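Local structure of exopolysaccharide biosynthesis protein (Pantoea stewartii subsp. stewartii DC283, 6TGF) at residues A257-S262 and I269-P274; F293-A298 and V327-L332; G589-H594 and G610-L615; I561-Q566 and P638-M643. The protein modifies the glycan of the bacterial biofilm, probably as a hydrolase, and has a parallel beta-helix fold like that of bacteriophage tailspikes. All blocks are in the same frame, centred on the assembly; numbering follows the deposited sequence.

Contact 1: A257-S262 and I269-P274; sequences AMYQWS and ICVQFP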
loop_
_atom_site.group_PDB
_atom_site.type_symbol
_atom_site.label_atom_id
_atom_site.label_comp_id
_atom_site.label_asym_id
_atom_site.label_seq_id
_atom_site.Cartn_x
_atom_site.Cartn_y
_atom_site.Cartn_z
ATOM N N ALA B 257 31.430 16.490 0.137
ATOM C CA ALA B 257 31.281 17.961 0.248
ATOM C C ALA B 257 29.812 18.320 0.501
ATOM O O ALA B 257 29.542 19.068 1.467
ATOM C CB ALA B 257 31.803 18.633 -0.998
ATOM N N MET B 258 28.902 17.808 -0.338
ATOM C CA MET B 258 27.442 18.085 -0.259
ATOM C C MET B 258 26.891 17.525 1.055
ATOM O O MET B 258 26.009 18.181 1.646
ATOM C CB MET B 258 26.677 17.467 -1.435
ATOM C CG MET B 258 25.226 17.910 -1.493
ATOM S SD MET B 258 24.377 17.387 -3.000
ATOM C CE MET B 258 22.893 18.386 -2.900
ATOM N N TYR B 259 27.389 16.365 1.492
ATOM C CA TYR B 259 26.983 15.722 2.768
ATOM C C TYR B 259 27.351 16.636 3.939
ATOM O O TYR B 259 26.455 17.000 4.721
ATOM C CB TYR B 259 27.638 14.353 2.968
ATOM C CG TYR B 259 27.171 13.667 4.227
ATOM C CD1 TYR B 259 25.830 13.370 4.397
ATOM C CD2 TYR B 259 28.040 13.357 5.261
ATOM C CE1 TYR B 259 25.364 12.761 5.549
ATOM C CE2 TYR B 259 27.591 12.741 6.420
ATOM C CZ TYR B 259 26.247 12.441 6.563
ATOM O OH TYR B 259 25.766 11.832 7.685
ATOM N N GLN B 260 28.634 16.990 4.045
ATOM C CA GLN B 260 29.182 17.793 5.170
ATOM C C GLN B 260 28.494 19.163 5.195
ATOM O O GLN B 260 28.232 19.661 6.304
ATOM C CB GLN B 260 30.702 17.933 5.063
ATOM C CG GLN B 260 31.373 18.170 6.409
ATOM C CD GLN B 260 32.630 18.999 6.297
ATOM O OE1 GLN B 260 32.629 20.088 5.727
ATOM N NE2 GLN B 260 33.716 18.492 6.858
ATOM N N TRP B 261 28.206 19.738 4.020
ATOM C CA TRP B 261 27.435 21.003 3.873
ATOM C C TRP B 261 26.055 20.843 4.522
ATOM O O TRP B 261 25.709 21.678 5.379
ATOM C CB TRP B 261 27.305 21.423 2.402
ATOM C CG TRP B 261 26.292 22.506 2.189
ATOM C CD1 TRP B 261 26.465 23.844 2.391
ATOM C CD2 TRP B 261 24.928 22.340 1.760
ATOM N NE1 TRP B 261 25.310 24.522 2.110
ATOM C CE2 TRP B 261 24.350 23.628 1.719
ATOM C CE3 TRP B 261 24.142 21.239 1.404
ATOM C CZ2 TRP B 261 23.026 23.837 1.334
ATOM C CZ3 TRP B 261 22.833 21.446 1.024
ATOM C CH2 TRP B 261 22.285 22.729 0.990
ATOM N N SER B 262 25.305 19.811 4.119
ATOM C CA SER B 262 23.915 19.529 4.568
ATOM C C SER B 262 23.882 19.286 6.082
ATOM O O SER B 262 22.892 19.690 6.717
ATOM C CB SER B 262 23.330 18.362 3.817
ATOM O OG SER B 262 23.926 17.142 4.233
ATOM N N ILE B 269 17.846 17.720 2.567
ATOM C CA ILE B 269 18.044 17.181 1.184
ATOM C C ILE B 269 19.291 16.288 1.172
ATOM O O ILE B 269 19.302 15.298 0.414
ATOM C CB ILE B 269 18.135 18.287 0.109
ATOM C CG1 ILE B 269 17.983 17.680 -1.292
ATOM C CG2 ILE B 269 19.412 19.104 0.260
ATOM C CD1 ILE B 269 18.306 18.608 -2.440
ATOM N N CYS B 270 20.305 16.638 1.967
ATOM C CA CYS B 270 21.521 15.814 2.185
ATOM C C CYS B 270 22.242 15.635 0.837
ATOM O O CYS B 270 22.757 16.651 0.331
ATOM C CB CYS B 270 21.133 14.508 2.872
ATOM S SG CYS B 270 22.528 13.620 3.611
ATOM N N VAL B 271 22.251 14.428 0.257
ATOM C CA VAL B 271 22.980 14.106 -1.009
ATOM C C VAL B 271 21.958 13.867 -2.128
ATOM O O VAL B 271 21.225 12.863 -2.057
ATOM C CB VAL B 271 23.913 12.892 -0.833
ATOM C CG1 VAL B 271 24.770 12.655 -2.068
ATOM C CG2 VAL B 271 24.793 13.029 0.402
ATOM N N GLN B 272 21.932 14.756 -3.127
ATOM C CA GLN B 272 21.018 14.690 -4.299
ATOM C C GLN B 272 21.851 14.551 -5.578
ATOM O O GLN B 272 22.556 15.516 -5.931
ATOM C CB GLN B 272 20.134 15.937 -4.356
ATOM C CG GLN B 272 19.124 15.925 -5.497
ATOM C CD GLN B 272 18.107 14.821 -5.344
ATOM O OE1 GLN B 272 17.506 14.649 -4.286
ATOM N NE2 GLN B 272 17.902 14.063 -6.409
ATOM N N PHE B 273 21.768 13.390 -6.236
ATOM C CA PHE B 273 22.330 13.136 -7.589
ATOM C C PHE B 273 21.406 13.736 -8.643
ATOM O O PHE B 273 20.187 13.648 -8.520
ATOM C CB PHE B 273 22.456 11.639 -7.878
ATOM C CG PHE B 273 23.590 10.925 -7.188
ATOM C CD1 PHE B 273 23.415 10.362 -5.934
ATOM C CD2 PHE B 273 24.817 10.775 -7.816
ATOM C CE1 PHE B 273 24.452 9.686 -5.311
ATOM C CE2 PHE B 273 25.855 10.101 -7.189
ATOM C CZ PHE B 273 25.669 9.558 -5.938
ATOM N N PRO B 274 21.948 14.352 -9.716
ATOM C CA PRO B 274 21.166 14.603 -10.923
ATOM C C PRO B 274 21.109 13.303 -11.739
ATOM O O PRO B 274 21.753 12.344 -11.347
ATOM C CB PRO B 274 21.930 15.732 -11.628
ATOM C CG PRO B 274 23.365 15.600 -11.145
ATOM C CD PRO B 274 23.327 14.846 -9.828
#

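Contact 2: F293-A298 and V327-L332; sequences FRISGA and VEISNL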
loop_
_atom_site.group_PDB
_atom_site.type_symbol
_atom_site.label_atom_id
_atom_site.label_comp_id
_atom_site.label_asym_id
_atom_site.label_seq_id
_atom_site.Cartn_x
_atom_site.Cartn_y
_atom_site.Cartn_z
ATOM N N PHE B 293 20.754 10.617 7.359
ATOM C CA PHE B 293 21.468 10.394 6.074
ATOM C C PHE B 293 20.434 10.111 4.981
ATOM O O PHE B 293 19.857 9.009 4.969
ATOM C CB PHE B 293 22.478 9.247 6.164
ATOM C CG PHE B 293 23.308 9.079 4.915
ATOM C CD1 PHE B 293 22.849 8.326 3.845
ATOM C CD2 PHE B 293 24.542 9.698 4.800
ATOM C CE1 PHE B 293 23.613 8.187 2.695
ATOM C CE2 PHE B 293 25.305 9.558 3.652
ATOM C CZ PHE B 293 24.841 8.802 2.601
ATOM N N ARG B 294 20.201 11.087 4.103
ATOM C CA ARG B 294 19.365 10.929 2.885
ATOM C C ARG B 294 20.293 10.889 1.665
ATOM O O ARG B 294 21.290 11.632 1.649
ATOM C CB ARG B 294 18.337 12.059 2.776
ATOM C CG ARG B 294 17.535 12.049 1.482
ATOM C CD ARG B 294 16.674 13.285 1.338
ATOM N NE ARG B 294 15.981 13.338 0.054
ATOM C CZ ARG B 294 16.529 13.698 -1.105
ATOM N NH1 ARG B 294 17.806 14.040 -1.176
ATOM N NH2 ARG B 294 15.793 13.709 -2.204
ATOM N N ILE B 295 19.975 10.031 0.696
ATOM C CA ILE B 295 20.676 9.953 -0.618
ATOM C C ILE B 295 19.650 9.520 -1.670
ATOM O O ILE B 295 18.937 8.528 -1.427
ATOM C CB ILE B 295 21.910 9.028 -0.528
ATOM C CG1 ILE B 295 22.814 9.163 -1.755
ATOM C CG2 ILE B 295 21.517 7.580 -0.277
ATOM C CD1 ILE B 295 24.256 8.806 -1.481
ATOM N N SER B 296 19.537 10.275 -2.767
ATOM C CA SER B 296 18.478 10.103 -3.794
ATOM C C SER B 296 19.023 10.425 -5.188
ATOM O O SER B 296 19.829 11.369 -5.308
ATOM C CB SER B 296 17.278 10.953 -3.468
ATOM O OG SER B 296 16.174 10.609 -4.294
ATOM N N GLY B 297 18.591 9.657 -6.193
ATOM C CA GLY B 297 18.810 9.951 -7.623
ATOM C C GLY B 297 17.729 10.869 -8.165
ATOM O O GLY B 297 16.803 11.205 -7.399
ATOM N N ALA B 298 17.839 11.252 -9.442
ATOM C CA ALA B 298 16.950 12.216 -10.137
ATOM C C ALA B 298 15.494 12.001 -9.709
ATOM O O ALA B 298 14.938 10.930 -10.025
ATOM C CB ALA B 298 17.107 12.072 -11.630
ATOM N N VAL B 327 17.575 6.969 7.813
ATOM C CA VAL B 327 18.239 6.770 6.489
ATOM C C VAL B 327 17.157 6.639 5.411
ATOM O O VAL B 327 16.197 5.873 5.625
ATOM C CB VAL B 327 19.176 5.546 6.506
ATOM C CG1 VAL B 327 19.823 5.303 5.149
ATOM C CG2 VAL B 327 20.244 5.669 7.582
ATOM N N GLU B 328 17.318 7.369 4.301
ATOM C CA GLU B 328 16.440 7.310 3.101
ATOM C C GLU B 328 17.322 7.131 1.856
ATOM O O GLU B 328 18.154 8.022 1.591
ATOM C CB GLU B 328 15.576 8.571 3.001
ATOM C CG GLU B 328 14.773 8.863 4.260
ATOM C CD GLU B 328 13.871 10.087 4.195
ATOM O OE1 GLU B 328 14.260 11.082 3.548
ATOM O OE2 GLU B 328 12.777 10.043 4.796
ATOM N N ILE B 329 17.165 6.005 1.151
ATOM C CA ILE B 329 17.789 5.729 -0.180
ATOM C C ILE B 329 16.660 5.572 -1.203
ATOM O O ILE B 329 15.745 4.770 -0.937
ATOM C CB ILE B 329 18.683 4.471 -0.150
ATOM C CG1 ILE B 329 19.533 4.386 1.120
ATOM C CG2 ILE B 329 19.541 4.401 -1.404
ATOM C CD1 ILE B 329 20.396 3.146 1.191
ATOM N N SER B 330 16.718 6.292 -2.327
ATOM C CA SER B 330 15.661 6.251 -3.372
ATOM C C SER B 330 16.211 6.634 -4.750
ATOM O O SER B 330 17.140 7.458 -4.817
ATOM C CB SER B 330 14.486 7.119 -2.985
ATOM O OG SER B 330 14.899 8.448 -2.697
ATOM N N ASN B 331 15.644 6.033 -5.802
ATOM C CA ASN B 331 15.842 6.405 -7.228
ATOM C C ASN B 331 17.302 6.180 -7.640
ATOM O O ASN B 331 17.857 7.059 -8.321
ATOM C CB ASN B 331 15.422 7.856 -7.484
ATOM C CG ASN B 331 14.065 8.188 -6.907
ATOM O OD1 ASN B 331 13.131 7.397 -7.011
ATOM N ND2 ASN B 331 13.948 9.356 -6.296
ATOM N N LEU B 332 17.889 5.037 -7.277
ATOM C CA LEU B 332 19.300 4.702 -7.609
ATOM C C LEU B 332 19.384 3.302 -8.225
ATOM O O LEU B 332 18.795 2.363 -7.656
ATOM C CB LEU B 332 20.156 4.791 -6.342
ATOM C CG LEU B 332 20.378 6.199 -5.794
ATOM C CD1 LEU B 332 20.999 6.147 -4.408
ATOM C CD2 LEU B 332 21.244 7.024 -6.734
#

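Contact 3: G589-H594 and G610-L615; sequences GRAVIH and GSSPVL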
loop_
_atom_site.group_PDB
_atom_site.type_symbol
_atom_site.label_atom_id
_atom_site.label_comp_id
_atom_site.label_asym_id
_atom_site.label_seq_id
_atom_site.Cartn_x
_atom_site.Cartn_y
_atom_site.Cartn_z
ATOM N N GLY B 589 -30.191 -35.980 15.852
ATOM C CA GLY B 589 -29.979 -37.104 14.922
ATOM C C GLY B 589 -28.957 -36.769 13.851
ATOM O O GLY B 589 -28.538 -35.595 13.776
ATOM N N ARG B 590 -28.574 -37.772 13.056
ATOM C CA ARG B 590 -27.582 -37.663 11.953
ATOM C C ARG B 590 -27.429 -39.026 11.269
ATOM O O ARG B 590 -27.809 -40.043 11.882
ATOM C CB ARG B 590 -26.220 -37.205 12.485
ATOM C CG ARG B 590 -25.706 -38.024 13.660
ATOM C CD ARG B 590 -24.205 -37.928 13.849
ATOM N NE ARG B 590 -23.748 -36.561 14.063
ATOM C CZ ARG B 590 -23.831 -35.888 15.209
ATOM N NH1 ARG B 590 -24.373 -36.440 16.283
ATOM N NH2 ARG B 590 -23.372 -34.651 15.271
ATOM N N ALA B 591 -26.887 -39.030 10.048
ATOM C CA ALA B 591 -26.412 -40.232 9.322
ATOM C C ALA B 591 -24.908 -40.087 9.069
ATOM O O ALA B 591 -24.493 -39.015 8.595
ATOM C CB ALA B 591 -27.182 -40.406 8.037
ATOM N N VAL B 592 -24.130 -41.122 9.390
ATOM C CA VAL B 592 -22.643 -41.143 9.246
ATOM C C VAL B 592 -22.280 -42.143 8.141
ATOM O O VAL B 592 -22.440 -43.356 8.370
ATOM C CB VAL B 592 -21.963 -41.487 10.585
ATOM C CG1 VAL B 592 -20.447 -41.508 10.469
ATOM C CG2 VAL B 592 -22.398 -40.538 11.692
ATOM N N ILE B 593 -21.814 -41.641 6.992
ATOM C CA ILE B 593 -21.468 -42.445 5.781
ATOM C C ILE B 593 -19.946 -42.596 5.704
ATOM O O ILE B 593 -19.259 -41.563 5.598
ATOM C CB ILE B 593 -22.039 -41.788 4.508
ATOM C CG1 ILE B 593 -23.560 -41.637 4.582
ATOM C CG2 ILE B 593 -21.611 -42.550 3.259
ATOM C CD1 ILE B 593 -24.125 -40.626 3.614
ATOM N N HIS B 594 -19.453 -43.838 5.739
ATOM C CA HIS B 594 -18.017 -44.191 5.582
ATOM C C HIS B 594 -17.762 -44.635 4.139
ATOM O O HIS B 594 -18.569 -45.425 3.614
ATOM C CB HIS B 594 -17.610 -45.268 6.595
ATOM C CG HIS B 594 -17.948 -44.915 8.004
ATOM N ND1 HIS B 594 -19.074 -45.403 8.638
ATOM C CD2 HIS B 594 -17.323 -44.121 8.899
ATOM C CE1 HIS B 594 -19.123 -44.928 9.866
ATOM N NE2 HIS B 594 -18.059 -44.139 10.050
ATOM N N GLY B 610 -30.398 -40.911 16.498
ATOM C CA GLY B 610 -31.718 -40.299 16.751
ATOM C C GLY B 610 -32.676 -40.501 15.589
ATOM O O GLY B 610 -32.769 -41.639 15.092
ATOM N N SER B 611 -33.363 -39.435 15.172
ATOM C CA SER B 611 -34.320 -39.426 14.035
ATOM C C SER B 611 -33.548 -39.197 12.729
ATOM O O SER B 611 -33.475 -38.041 12.275
ATOM C CB SER B 611 -35.399 -38.394 14.252
ATOM O OG SER B 611 -36.351 -38.419 13.199
ATOM N N SER B 612 -32.993 -40.270 12.157
ATOM C CA SER B 612 -32.059 -40.253 10.997
ATOM C C SER B 612 -32.629 -39.408 9.859
ATOM O O SER B 612 -33.806 -39.525 9.532
ATOM C CB SER B 612 -31.760 -41.651 10.525
ATOM O OG SER B 612 -30.828 -41.633 9.454
ATOM N N PRO B 613 -31.813 -38.532 9.226
ATOM C CA PRO B 613 -32.233 -37.826 8.015
ATOM C C PRO B 613 -32.117 -38.682 6.742
ATOM O O PRO B 613 -32.629 -38.258 5.722
ATOM C CB PRO B 613 -31.264 -36.635 7.966
ATOM C CG PRO B 613 -29.994 -37.166 8.598
ATOM C CD PRO B 613 -30.454 -38.156 9.649
ATOM N N VAL B 614 -31.464 -39.848 6.833
ATOM C CA VAL B 614 -31.164 -40.757 5.685
ATOM C C VAL B 614 -31.816 -42.123 5.940
ATOM O O VAL B 614 -31.725 -42.618 7.080
ATOM C CB VAL B 614 -29.641 -40.886 5.473
ATOM C CG1 VAL B 614 -29.287 -41.908 4.402
ATOM C CG2 VAL B 614 -29.008 -39.540 5.152
ATOM N N LEU B 615 -32.440 -42.701 4.906
ATOM C CA LEU B 615 -33.086 -44.044 4.929
ATOM C C LEU B 615 -32.189 -45.073 4.230
ATOM O O LEU B 615 -32.078 -46.200 4.749
ATOM C CB LEU B 615 -34.447 -43.965 4.232
ATOM C CG LEU B 615 -35.478 -43.030 4.865
ATOM C CD1 LEU B 615 -36.796 -43.107 4.111
ATOM C CD2 LEU B 615 -35.695 -43.348 6.337
#

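Contact 4: I561-Q566 and P638-M643; sequences IEVFGQ and PSAAIM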
loop_
_atom_site.group_PDB
_atom_site.type_symbol
_atom_site.label_atom_id
_atom_site.label_comp_id
_atom_site.label_asym_id
_atom_site.label_seq_id
_atom_site.Cartn_x
_atom_site.Cartn_y
_atom_site.Cartn_z
ATOM N N ILE B 561 -18.613 -38.902 5.531
ATOM C CA ILE B 561 -19.642 -37.855 5.255
ATOM C C ILE B 561 -20.682 -37.900 6.378
ATOM O O ILE B 561 -21.469 -38.869 6.417
ATOM C CB ILE B 561 -20.290 -38.056 3.871
ATOM C CG1 ILE B 561 -19.269 -37.912 2.739
ATOM C CG2 ILE B 561 -21.471 -37.113 3.684
ATOM C CD1 ILE B 561 -19.718 -38.522 1.431
ATOM N N GLU B 562 -20.669 -36.892 7.255
ATOM C CA GLU B 562 -21.685 -36.694 8.321
ATOM C C GLU B 562 -22.854 -35.895 7.738
ATOM O O GLU B 562 -22.644 -34.718 7.387
ATOM C CB GLU B 562 -21.071 -35.967 9.519
ATOM C CG GLU B 562 -22.069 -35.650 10.618
ATOM C CD GLU B 562 -21.509 -34.822 11.759
ATOM O OE1 GLU B 562 -22.287 -34.462 12.660
ATOM O OE2 GLU B 562 -20.298 -34.530 11.740
ATOM N N VAL B 563 -24.029 -36.522 7.627
ATOM C CA VAL B 563 -25.319 -35.836 7.315
ATOM C C VAL B 563 -25.928 -35.391 8.647
ATOM O O VAL B 563 -26.681 -36.181 9.251
ATOM C CB VAL B 563 -26.279 -36.738 6.514
ATOM C CG1 VAL B 563 -27.582 -36.024 6.178
ATOM C CG2 VAL B 563 -25.626 -37.268 5.247
ATOM N N PHE B 564 -25.581 -34.181 9.095
ATOM C CA PHE B 564 -26.055 -33.580 10.368
ATOM C C PHE B 564 -27.461 -33.010 10.166
ATOM O O PHE B 564 -27.715 -32.418 9.103
ATOM C CB PHE B 564 -25.085 -32.503 10.857
ATOM C CG PHE B 564 -25.521 -31.816 12.125
ATOM C CD1 PHE B 564 -25.480 -32.489 13.337
ATOM C CD2 PHE B 564 -25.991 -30.512 12.107
ATOM C CE1 PHE B 564 -25.891 -31.866 14.506
ATOM C CE2 PHE B 564 -26.399 -29.891 13.278
ATOM C CZ PHE B 564 -26.349 -30.570 14.475
ATOM N N GLY B 565 -28.325 -33.172 11.174
ATOM C CA GLY B 565 -29.760 -32.830 11.123
ATOM C C GLY B 565 -30.612 -34.076 11.281
ATOM O O GLY B 565 -30.029 -35.172 11.377
ATOM N N GLN B 566 -31.940 -33.927 11.293
ATOM C CA GLN B 566 -32.880 -35.038 11.605
ATOM C C GLN B 566 -34.093 -35.016 10.666
ATOM O O GLN B 566 -34.326 -33.983 10.006
ATOM C CB GLN B 566 -33.339 -34.943 13.061
ATOM C CG GLN B 566 -34.237 -33.749 13.349
ATOM C CD GLN B 566 -35.017 -33.939 14.625
ATOM O OE1 GLN B 566 -34.507 -33.724 15.721
ATOM N NE2 GLN B 566 -36.270 -34.341 14.487
ATOM N N PRO B 638 -36.110 -31.170 7.238
ATOM C CA PRO B 638 -36.218 -29.784 6.776
ATOM C C PRO B 638 -34.881 -29.123 6.407
ATOM O O PRO B 638 -34.892 -28.207 5.606
ATOM C CB PRO B 638 -36.850 -29.084 7.989
ATOM C CG PRO B 638 -36.322 -29.858 9.179
ATOM C CD PRO B 638 -36.220 -31.289 8.700
ATOM N N SER B 639 -33.776 -29.587 6.999
ATOM C CA SER B 639 -32.410 -29.036 6.797
ATOM C C SER B 639 -31.364 -30.043 7.287
ATOM O O SER B 639 -31.332 -30.314 8.504
ATOM C CB SER B 639 -32.257 -27.707 7.489
ATOM O OG SER B 639 -32.590 -27.807 8.866
ATOM N N ALA B 640 -30.549 -30.572 6.368
ATOM C CA ALA B 640 -29.455 -31.530 6.647
ATOM C C ALA B 640 -28.130 -30.955 6.137
ATOM O O ALA B 640 -28.010 -30.746 4.914
ATOM C CB ALA B 640 -29.762 -32.863 6.010
ATOM N N ALA B 641 -27.180 -30.712 7.047
ATOM C CA ALA B 641 -25.840 -30.145 6.762
ATOM C C ALA B 641 -24.856 -31.282 6.467
ATOM O O ALA B 641 -24.744 -32.198 7.303
ATOM C CB ALA B 641 -25.379 -29.303 7.929
ATOM N N ILE B 642 -24.180 -31.222 5.315
ATOM C CA ILE B 642 -23.142 -32.212 4.895
ATOM C C ILE B 642 -21.789 -31.721 5.422
ATOM O O ILE B 642 -21.370 -30.609 5.043
ATOM C CB ILE B 642 -23.140 -32.422 3.365
ATOM C CG1 ILE B 642 -24.254 -33.365 2.899
ATOM C CG2 ILE B 642 -21.786 -32.927 2.884
ATOM C CD1 ILE B 642 -25.610 -33.114 3.515
ATOM N N MET B 643 -21.143 -32.525 6.270
ATOM C CA MET B 643 -19.826 -32.221 6.890
ATOM C C MET B 643 -18.943 -33.468 6.778
ATOM O O MET B 643 -19.444 -34.571 7.058
ATOM C CB MET B 643 -20.008 -31.802 8.351
ATOM C CG MET B 643 -20.895 -30.571 8.493
ATOM S SD MET B 643 -21.186 -30.029 10.195
ATOM C CE MET B 643 -21.826 -31.539 10.912
#

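Contact 1: A257-S262 and I269-P274
Tyr-259, Cys-270 and Val-271 form the apolar centre where helix 252-265 packs on the first short strand of the parallel beta-helix, a worked example of a helix covering the end of a solenoid. Cys-270 SG lies at the edge of the Tyr-259 ring, close to its plane and 3.4 Å from Tyr-259 CD1, so this is an edge-on sulfur-aromatic contact. Val-271 comes up obliquely beside it, with Val-271 CG2 4.1 Å from Tyr-259 CB. The same ring also meets those of Phe-285 and Phe-293. Nearby, the edge of the Trp-261 ring meets the CG2 branch of Ile-269.

Outward from this centre the contact becomes more polar. Met-258 has CG anti to the backbone N (chi1 -171°) and an extended chain beyond it, which carries the thioether across to the strand. Its CE rests 4.0 Å from Gln-272 CB, and Met-258 CG lies 3.3 Å from Cys-270 O. Ser-262 OG approaches Cys-270 CA at 3.4 Å while giving its proton to the carbonyl oxygen of Tyr-259 one turn back in the helix. Gln-272 turns its amide away from the helix, where its OE1 is bound by Arg-294 of the next coil. Its backbone faces the helix instead: Gln-272 N makes a weak but nearly straight hydrogen bond to Met-258 SD, 3.6 Å long.

Contact 2: F293-A298 and V327-L332
Phe-293 to Ser-296 pair in parallel with Val-327 to Ser-330, the strand axes 4.8 Å apart and only 4° from alignment, each residue beside its equivalent one coil later. Backbone bonds run alternately from one strand and the other: Glu-328 N to Phe-293 O, Ile-295 N to Glu-328 O, Ser-330 N to Ile-295 O and Gly-297 N to Ser-330 O.

On the inner face Ile-295 and Ile-329 lie side by side and point the same way, touching through their CG2 branches at 3.9 Å. Phe-293 and Val-327 repeat the pairing more loosely, and Leu-332 brings its CD2 to 3.8 Å from Gly-297 N. Phe-320 and Leu-348 add to this apolar interior.

The other face is polar and meets a second subunit. Ser-296 OG and Ser-330 OG share a hydrogen bond of 3.0 Å. Arg-294 and Glu-328 cross obliquely without forming a salt bridge, Arg-294 CD being 3.9 Å from Glu-328 OE1. Their charged ends have other partners: the arginine binds Ile-269 O and Asn-301 of the second subunit, and Glu-328 OE2 takes the N-H of Gly-303 of that subunit.

At Asn-331 a positive phi of 64° helps swing the chain round a corner into the next strand. Residues stacked in register, apolar within and polar without, with a sharp corner between strands, are characteristic of the parallel beta-helix of tailspike-like proteins.

Contact 3: G589-H594 and G610-L615
Ala-591 meets Pro-613 and Val-614 in the close-packed part of this contact, a worked example of a connection packing on a strand by side-chain contact, here through an alanine methyl. The Ala-591 methyl points at the valine, its CB 3.5 Å from Val-614 CG2. Pro-613 lays the CD edge of its ring against the backbone before the alanine, with Pro-613 CD 3.5 Å from Arg-590 C. Val-614 has CG1 anti to the backbone N (chi1 174°), which leaves CG2 beside that N and facing the methyl. Gly-589 and Gly-610, close and buried, form an antiparallel, non-hydrogen-bonded pair, their CA atoms 4.1 Å apart.

At Ser-611 and Ser-612 the meeting is looser and partly exposed. Ser-612 OG only grazes the strand, 4.1 Å from Ala-591 CB. Its proton goes to its own segment instead, in a 2.7 Å bond from Ser-612 OG to Val-614 O that lies in the carbonyl plane on a lone pair. Arg-590 points away from this connection, and its guanidinium forms salt bridges with Glu-609 and with Glu-560 of a third subunit.

Segment 610-615 leaves the sheet that holds strand 589-597 and enters the other sheet of a beta-sandwich. Strand 589-597 lies between strands 558-564 and 602-610, and residues 611-613 carry the chain from the end of strand 602-610 across to strand 614-620, where Val-614 also touches Val-563, Trp-606 and Ile-631.

Contact 4: I561-Q566 and P638-M643
Glu-562 and Met-643 pair in an antiparallel ladder that joins strand 558-564 to strand 637-646 in one sheet of the beta-sandwich beyond the beta-helix. The strand directions differ by 159°. Two hydrogen-bonded pairs hold them: Glu-562 with Met-643, where Glu-562 N reaches Met-643 O at 2.6 Å and Met-643 N returns to Glu-562 O, and Phe-564 with Ala-641, bonded likewise in both directions. Between them Val-563 and Ile-642 form a non-hydrogen-bonded pair.

Successive pairs face opposite sides of the sheet. Val-563 and Ile-642 point into the sandwich, Ile-642 touching Leu-547 of the other sheet. Here Val-563 CG1 packs 3.8 Å from Ala-640 CB. Ile-561 CG2 meets Ile-642 CG2 at 4.3 Å.

On the other face Met-643 runs side by side with Glu-562 and Phe-564. A bend at chi3 (-55°) sets its terminal methyl against both, Met-643 CE lying 3.4 Å from both Glu-562 CD and Phe-564 CB. Ala-641 CB stands at the edge of the phenylalanine ring, near its plane. Farther along, Pro-638 CD abuts Gln-566 O at 3.5 Å.

The carboxylate is buried yet paired twice: Glu-562 OE1 with Arg-590 of the same sheet and Glu-562 OE2 with Lys-645 of a third subunit. Two cationic partners would be expected to stabilise the ionised form of Glu-562, while the methionine methyl gives the charged group an apolar flank at a subunit interface.

In the fold
All four contacts are largely buried, but they serve two regions of an elongated chain. Contacts 1 and 2 adjoin in the first coils of the beta-helix, their centres 10 Å apart, and lie on the neighbouring strands 271-272 and 290-296, respectively. Contacts 3 and 4, whose centres are 8 Å apart, share the distal sandwich sheet through strands 558-564 and 589-597. The centres of contacts 2 and 4 are about 62 Å apart. Backbone hydrogen bonds dominate between parallel strands in contact 2 and antiparallel strands in contact 4, whereas contacts 1 and 3 rest on side-chain packing. Contact 2 faces a second subunit; contacts 3 and 4 both touch a third, partly through charged residues.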